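Local coordinates for protein calreticulin, putative (Trypanosoma cruzi, PDB 5HCF) that probably acts as a chaperone, its globular domain of legume lectin fold binding both carbohydrate and peptide, at residues K98-G101 with E102-Y105; I123-N127 with G128-E132. All blocks are in the same frame, centred on the assembly; numbering follows the deposited sequence.

Overall arrangement
Both contacts are local, at the surface of the globular domain, their centres about 14 Å apart and each about 15 Å from the centre of the chain. Interaction 1 is a beta turn in the loop between strands 83-91 and 107-114; interaction 2 is the hairpin of strands 117-126 and 129-132, the latter an outermost strand of the same antiparallel sheet. They meet where the loop of interaction 1 leads into strand 107-114: the Y105 OH lies 3.3 Å from I123 CG2, and K104 CE comes within 3.7 Å of H125 NE2. An acetic acid molecule, probably from the crystallisation liquor, lies near G101.

Interaction 1: residues K98-G101 with E102-Y105; sequences KFHG and ETKY
E102 lays the aliphatic part of its side chain against the imidazole of H100: its CB lies 3.1 Å from H100 NE2, and CG packs beside NE2 and CD2 at the rim of the ring. The chain then bends at its second torsion, and the carboxylate plane stands 59° from the ring. T103 closes a type I beta turn that starts at H100. Its backbone N, which lies over a face of the imidazole, donates to H100 O at 2.9 Å, from above the carbonyl plane. The T103 hydroxyl turns back, with OG1 anti to the carbonyl carbon (chi1 -46°), and accepts a hydrogen bond from H100 N at 2.8 Å in an almost straight line (177°). Thus both backbone polar groups of H100 are engaged by one residue, while the ring is held by its own bond from ND1 to K98 O (2.8 Å), made in the ring plane. The same OG1, with CB, meets the edge of the F99 ring at CD1. The turn belongs to the loop linking strands 83-91 and 107-114. F99 and T103 both rest on L91 of the former strand, H100 stacks on H19, and Y105 reaches I123 of strand 117-126.

Interaction 2: residues I123-N127 with G128-E132; sequences ILHYN and GENRE
With CG anti to the backbone N (chi1 -178°), H125 lays its ring beside N130; R131, bent at chi2 (-69°), folds its guanidinium back to the Y126 carbonyl across the strand pair. Both belong to a beta hairpin with a two-residue loop, in which strands 117-126 and 129-132 are joined by a type I' turn from Y126 to E129; N127 and G128 occupy its corners with positive phi. L124 and R131 form the regular hydrogen-bonded pair, R131 N donating to L124 O at 2.7 Å and L124 N to R131 O at 3.1 Å. Nearer the turn, Y126 N binds E129 O, and the return bond from E129 N is weak.

On one face of the sheet, H125 and N130 form a non-hydrogen-bonded pair, linked instead through their side chains. The imidazole crosses the amide with the two planes 70° apart, and G128 packs near CE1 and NE2. Beyond N130, I123 sets CG2 3.8 Å from N130 CB and runs alongside E132.

The other face carries R131. Its NE and NH2 both make weak, bent bonds to Y126 O, and E129 OE1 lies over the guanidinium face as a long charge pairing. NH1 is bound to S177 O, and the phenol of Y126 to D198, so this face of the edge hairpin is tied to neighbouring loops. On the opposite face, H125 ND1 donates in the plane of its ring to N130 OD1, at 2.9 Å.

Interaction 1: residues K98-G101 with E102-Y105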
ATOM      1  N   LYS A  98       9.497   6.489  16.971  1.00 51.30           N
ATOM      2  CA  LYS A  98      10.112   7.578  16.217  1.00 51.68           C
ATOM      3  C   LYS A  98       9.784   7.429  14.743  1.00 48.65           C
ATOM      4  O   LYS A  98      10.456   7.998  13.885  1.00 49.57           O
ATOM      5  CB  LYS A  98      11.623   7.631  16.407  1.00 55.64           C
ATOM      6  CG  LYS A  98      12.088   7.824  17.835  1.00 60.71           C
ATOM      7  CD  LYS A  98      13.598   7.688  17.886  1.00 65.16           C
ATOM      8  CE  LYS A  98      14.132   7.799  19.304  1.00 70.12           C
ATOM      9  NZ  LYS A  98      15.626   7.916  19.282  1.00 72.76           N
ATOM     10  N   PHE A  99       8.739   6.659  14.457  1.00 45.49           N
ATOM     11  CA  PHE A  99       8.313   6.420  13.091  1.00 43.05           C
ATOM     12  C   PHE A  99       7.718   7.685  12.487  1.00 41.24           C
ATOM     13  O   PHE A  99       6.792   8.273  13.037  1.00 39.01           O
ATOM     14  CB  PHE A  99       7.290   5.286  13.053  1.00 44.02           C
ATOM     15  CG  PHE A  99       6.700   5.041  11.694  1.00 44.27           C
ATOM     16  CD1 PHE A  99       7.504   5.002  10.565  1.00 44.36           C
ATOM     17  CD2 PHE A  99       5.335   4.845  11.548  1.00 42.69           C
ATOM     18  CE1 PHE A  99       6.954   4.774   9.318  1.00 42.34           C
ATOM     19  CE2 PHE A  99       4.782   4.616  10.306  1.00 40.98           C
ATOM     20  CZ  PHE A  99       5.592   4.579   9.188  1.00 40.42           C
ATOM     21  N   HIS A 100       8.258   8.101  11.349  1.00 43.06           N
ATOM     22  CA  HIS A 100       7.741   9.277  10.661  1.00 46.08           C
ATOM     23  C   HIS A 100       8.101   9.224   9.183  1.00 47.14           C
ATOM     24  O   HIS A 100       8.697   8.249   8.711  1.00 46.47           O
ATOM     25  CB  HIS A 100       8.275  10.561  11.301  1.00 49.68           C
ATOM     26  CG  HIS A 100       9.756  10.736  11.168  1.00 53.71           C
ATOM     27  ND1 HIS A 100      10.665   9.902  11.784  1.00 55.14           N
ATOM     28  CD2 HIS A 100      10.488  11.650  10.485  1.00 55.31           C
ATOM     29  CE1 HIS A 100      11.891  10.292  11.485  1.00 56.72           C
ATOM     30  NE2 HIS A 100      11.811  11.351  10.698  1.00 57.18           N
ATOM     31  N   GLY A 101       7.729  10.275   8.458  1.00 47.06           N
ATOM     32  CA  GLY A 101       7.934  10.344   7.022  1.00 45.18           C
ATOM     33  C   GLY A 101       9.336  10.022   6.538  1.00 46.96           C
ATOM     34  O   GLY A 101       9.511   9.579   5.406  1.00 48.76           O
ATOM     35  N   GLU A 102      10.333  10.232   7.393  1.00 47.51           N
ATOM     36  CA  GLU A 102      11.731  10.069   6.997  1.00 48.23           C
ATOM     37  C   GLU A 102      12.273   8.674   7.309  1.00 44.81           C
ATOM     38  O   GLU A 102      13.344   8.299   6.836  1.00 43.90           O
ATOM     39  CB  GLU A 102      12.601  11.123   7.683  1.00 54.41           C
ATOM     40  CG  GLU A 102      12.109  12.548   7.512  1.00 57.76           C
ATOM     41  CD  GLU A 102      12.466  13.123   6.160  1.00 60.35           C
ATOM     42  OE1 GLU A 102      13.351  14.006   6.101  1.00 61.14           O
ATOM     43  OE2 GLU A 102      11.856  12.691   5.157  1.00 61.10           O
ATOM     44  N   THR A 103      11.546   7.923   8.127  1.00 43.67           N
ATOM     45  CA  THR A 103      11.918   6.546   8.432  1.00 42.61           C
ATOM     46  C   THR A 103      12.145   5.741   7.155  1.00 43.71           C
ATOM     47  O   THR A 103      11.321   5.771   6.239  1.00 43.88           O
ATOM     48  CB  THR A 103      10.841   5.849   9.281  1.00 39.47           C
ATOM     49  OG1 THR A 103      10.428   6.716  10.346  1.00 39.76           O
ATOM     50  CG2 THR A 103      11.371   4.542   9.855  1.00 38.64           C
ATOM     51  N   LYS A 104      13.259   5.018   7.103  1.00 43.82           N
ATOM     52  CA  LYS A 104      13.595   4.238   5.922  1.00 41.55           C
ATOM     53  C   LYS A 104      12.603   3.103   5.703  1.00 42.20           C
ATOM     54  O   LYS A 104      12.415   2.247   6.572  1.00 43.48           O
ATOM     55  CB  LYS A 104      15.009   3.666   6.032  1.00 42.45           C
ATOM     56  CG  LYS A 104      15.322   2.616   4.971  1.00 43.63           C
ATOM     57  CD  LYS A 104      16.784   2.196   4.989  1.00 47.39           C
ATOM     58  CE  LYS A 104      17.068   1.154   3.911  1.00 49.18           C
ATOM     59  NZ  LYS A 104      18.509   0.761   3.858  1.00 53.25           N
ATOM     60  N   TYR A 105      11.964   3.104   4.537  1.00 40.64           N
ATOM     61  CA  TYR A 105      11.079   2.014   4.150  1.00 38.05           C
ATOM     62  C   TYR A 105      11.667   1.290   2.947  1.00 36.49           C
ATOM     63  O   TYR A 105      12.578   1.800   2.300  1.00 39.58           O
ATOM     64  CB  TYR A 105       9.673   2.538   3.834  1.00 36.72           C
ATOM     65  CG  TYR A 105       9.639   3.572   2.730  1.00 34.84           C
ATOM     66  CD1 TYR A 105       9.699   4.925   3.021  1.00 33.56           C
ATOM     67  CD2 TYR A 105       9.567   3.193   1.395  1.00 34.47           C
ATOM     68  CE1 TYR A 105       9.682   5.872   2.020  1.00 33.44           C
ATOM     69  CE2 TYR A 105       9.550   4.135   0.385  1.00 33.20           C
ATOM     70  CZ  TYR A 105       9.606   5.472   0.706  1.00 33.16           C
ATOM     71  OH  TYR A 105       9.587   6.416  -0.294  1.00 33.94           O
TER

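Interaction 2: residues I123-N127 with G128-E132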
ATOM      1  N   ILE A 123       6.524   2.844  -4.623  1.00 30.67           N
ATOM      2  CA  ILE A 123       7.859   3.401  -4.438  1.00 31.44           C
ATOM      3  C   ILE A 123       8.783   2.379  -3.787  1.00 33.32           C
ATOM      4  O   ILE A 123       8.516   1.887  -2.688  1.00 33.27           O
ATOM      5  CB  ILE A 123       7.821   4.682  -3.578  1.00 31.35           C
ATOM      6  CG1 ILE A 123       6.879   5.715  -4.200  1.00 32.31           C
ATOM      7  CG2 ILE A 123       9.215   5.264  -3.417  1.00 30.84           C
ATOM      8  CD1 ILE A 123       6.858   7.042  -3.477  1.00 32.14           C
ATOM      9  N   LEU A 124       9.870   2.060  -4.478  1.00 33.37           N
ATOM     10  CA  LEU A 124      10.816   1.071  -3.990  1.00 33.70           C
ATOM     11  C   LEU A 124      12.112   1.735  -3.562  1.00 36.16           C
ATOM     12  O   LEU A 124      12.685   2.533  -4.304  1.00 37.79           O
ATOM     13  CB  LEU A 124      11.102   0.023  -5.065  1.00 34.64           C
ATOM     14  CG  LEU A 124      10.000  -0.987  -5.382  1.00 35.65           C
ATOM     15  CD1 LEU A 124      10.291  -1.684  -6.706  1.00 35.64           C
ATOM     16  CD2 LEU A 124       9.870  -2.001  -4.249  1.00 34.81           C
ATOM     17  N   HIS A 125      12.572   1.416  -2.360  1.00 35.63           N
ATOM     18  CA  HIS A 125      13.873   1.884  -1.936  1.00 33.89           C
ATOM     19  C   HIS A 125      14.915   0.936  -2.498  1.00 34.89           C
ATOM     20  O   HIS A 125      14.938  -0.246  -2.163  1.00 37.17           O
ATOM     21  CB  HIS A 125      13.994   1.966  -0.418  1.00 33.13           C
ATOM     22  CG  HIS A 125      15.317   2.494   0.033  1.00 37.33           C
ATOM     23  ND1 HIS A 125      15.534   3.831   0.302  1.00 38.74           N
ATOM     24  CD2 HIS A 125      16.509   1.879   0.219  1.00 39.59           C
ATOM     25  CE1 HIS A 125      16.792   4.010   0.652  1.00 40.45           C
ATOM     26  NE2 HIS A 125      17.408   2.839   0.612  1.00 42.15           N
ATOM     27  N   TYR A 126      15.752   1.454  -3.386  1.00 34.49           N
ATOM     28  CA  TYR A 126      16.786   0.654  -4.019  1.00 35.64           C
ATOM     29  C   TYR A 126      18.067   1.463  -4.177  1.00 40.61           C
ATOM     30  O   TYR A 126      18.055   2.556  -4.749  1.00 41.62           O
ATOM     31  CB  TYR A 126      16.312   0.138  -5.380  1.00 32.64           C
ATOM     32  CG  TYR A 126      17.375  -0.619  -6.142  1.00 32.85           C
ATOM     33  CD1 TYR A 126      17.703  -1.927  -5.813  1.00 32.98           C
ATOM     34  CD2 TYR A 126      18.066  -0.016  -7.182  1.00 34.19           C
ATOM     35  CE1 TYR A 126      18.686  -2.618  -6.509  1.00 34.32           C
ATOM     36  CE2 TYR A 126      19.048  -0.695  -7.879  1.00 36.59           C
ATOM     37  CZ  TYR A 126      19.353  -1.993  -7.539  1.00 35.46           C
ATOM     38  OH  TYR A 126      20.325  -2.660  -8.243  1.00 36.91           O
ATOM     39  N   ASN A 127      19.164   0.928  -3.652  1.00 42.62           N
ATOM     40  CA  ASN A 127      20.473   1.531  -3.853  1.00 47.36           C
ATOM     41  C   ASN A 127      20.548   2.929  -3.243  1.00 48.45           C
ATOM     42  O   ASN A 127      21.082   3.860  -3.850  1.00 48.94           O
ATOM     43  CB  ASN A 127      20.791   1.578  -5.349  1.00 50.97           C
ATOM     44  CG  ASN A 127      22.269   1.460  -5.637  1.00 55.79           C
ATOM     45  OD1 ASN A 127      23.087   1.336  -4.726  1.00 61.41           O
ATOM     46  ND2 ASN A 127      22.622   1.478  -6.919  1.00 54.76           N
ATOM     47  N   GLY A 128      20.010   3.064  -2.035  1.00 49.00           N
ATOM     48  CA  GLY A 128      20.074   4.311  -1.293  1.00 50.85           C
ATOM     49  C   GLY A 128      19.115   5.424  -1.685  1.00 51.80           C
ATOM     50  O   GLY A 128      19.224   6.536  -1.170  1.00 54.67           O
ATOM     51  N   GLU A 129      18.185   5.149  -2.594  1.00 48.90           N
ATOM     52  CA  GLU A 129      17.202   6.159  -2.975  1.00 48.03           C
ATOM     53  C   GLU A 129      15.811   5.565  -3.126  1.00 44.64           C
ATOM     54  O   GLU A 129      15.658   4.407  -3.506  1.00 44.63           O
ATOM     55  CB  GLU A 129      17.582   6.853  -4.283  1.00 51.43           C
ATOM     56  CG  GLU A 129      18.753   7.805  -4.197  1.00 58.34           C
ATOM     57  CD  GLU A 129      18.930   8.601  -5.477  1.00 63.79           C
ATOM     58  OE1 GLU A 129      18.137   8.386  -6.422  1.00 64.49           O
ATOM     59  OE2 GLU A 129      19.849   9.448  -5.532  1.00 66.64           O
ATOM     60  N   ASN A 130      14.798   6.370  -2.830  1.00 42.31           N
ATOM     61  CA  ASN A 130      13.421   5.971  -3.067  1.00 40.21           C
ATOM     62  C   ASN A 130      13.097   6.176  -4.542  1.00 41.13           C
ATOM     63  O   ASN A 130      13.222   7.285  -5.059  1.00 44.39           O
ATOM     64  CB  ASN A 130      12.469   6.773  -2.177  1.00 37.04           C
ATOM     65  CG  ASN A 130      12.685   6.495  -0.701  1.00 36.93           C
ATOM     66  OD1 ASN A 130      13.179   5.430  -0.325  1.00 37.10           O
ATOM     67  ND2 ASN A 130      12.328   7.458   0.145  1.00 36.55           N
ATOM     68  N   ARG A 131      12.689   5.106  -5.218  1.00 38.59           N
ATOM     69  CA  ARG A 131      12.460   5.150  -6.661  1.00 37.57           C
ATOM     70  C   ARG A 131      10.972   5.165  -6.946  1.00 36.19           C
ATOM     71  O   ARG A 131      10.271   4.200  -6.646  1.00 35.85           O
ATOM     72  CB  ARG A 131      13.111   3.952  -7.361  1.00 37.29           C
ATOM     73  CG  ARG A 131      14.540   3.674  -6.936  1.00 39.89           C
ATOM     74  CD  ARG A 131      15.495   4.756  -7.399  1.00 42.17           C
ATOM     75  NE  ARG A 131      16.805   4.604  -6.772  1.00 45.22           N
ATOM     76  CZ  ARG A 131      17.963   4.731  -7.414  1.00 47.53           C
ATOM     77  NH1 ARG A 131      17.981   5.002  -8.712  1.00 48.78           N
ATOM     78  NH2 ARG A 131      19.107   4.576  -6.759  1.00 48.48           N
ATOM     79  N   GLU A 132      10.486   6.267  -7.503  1.00 35.93           N
ATOM     80  CA  GLU A 132       9.071   6.376  -7.842  1.00 37.03           C
ATOM     81  C   GLU A 132       8.726   5.598  -9.115  1.00 34.28           C
ATOM     82  O   GLU A 132       9.437   5.664 -10.117  1.00 33.05           O
ATOM     83  CB  GLU A 132       8.670   7.846  -7.995  1.00 41.16           C
ATOM     84  CG  GLU A 132       8.761   8.648  -6.702  1.00 44.46           C
ATOM     85  CD  GLU A 132       8.239  10.063  -6.855  1.00 48.96           C
ATOM     86  OE1 GLU A 132       7.570  10.554  -5.918  1.00 50.16           O
ATOM     87  OE2 GLU A 132       8.500  10.686  -7.907  1.00 52.11           O
TER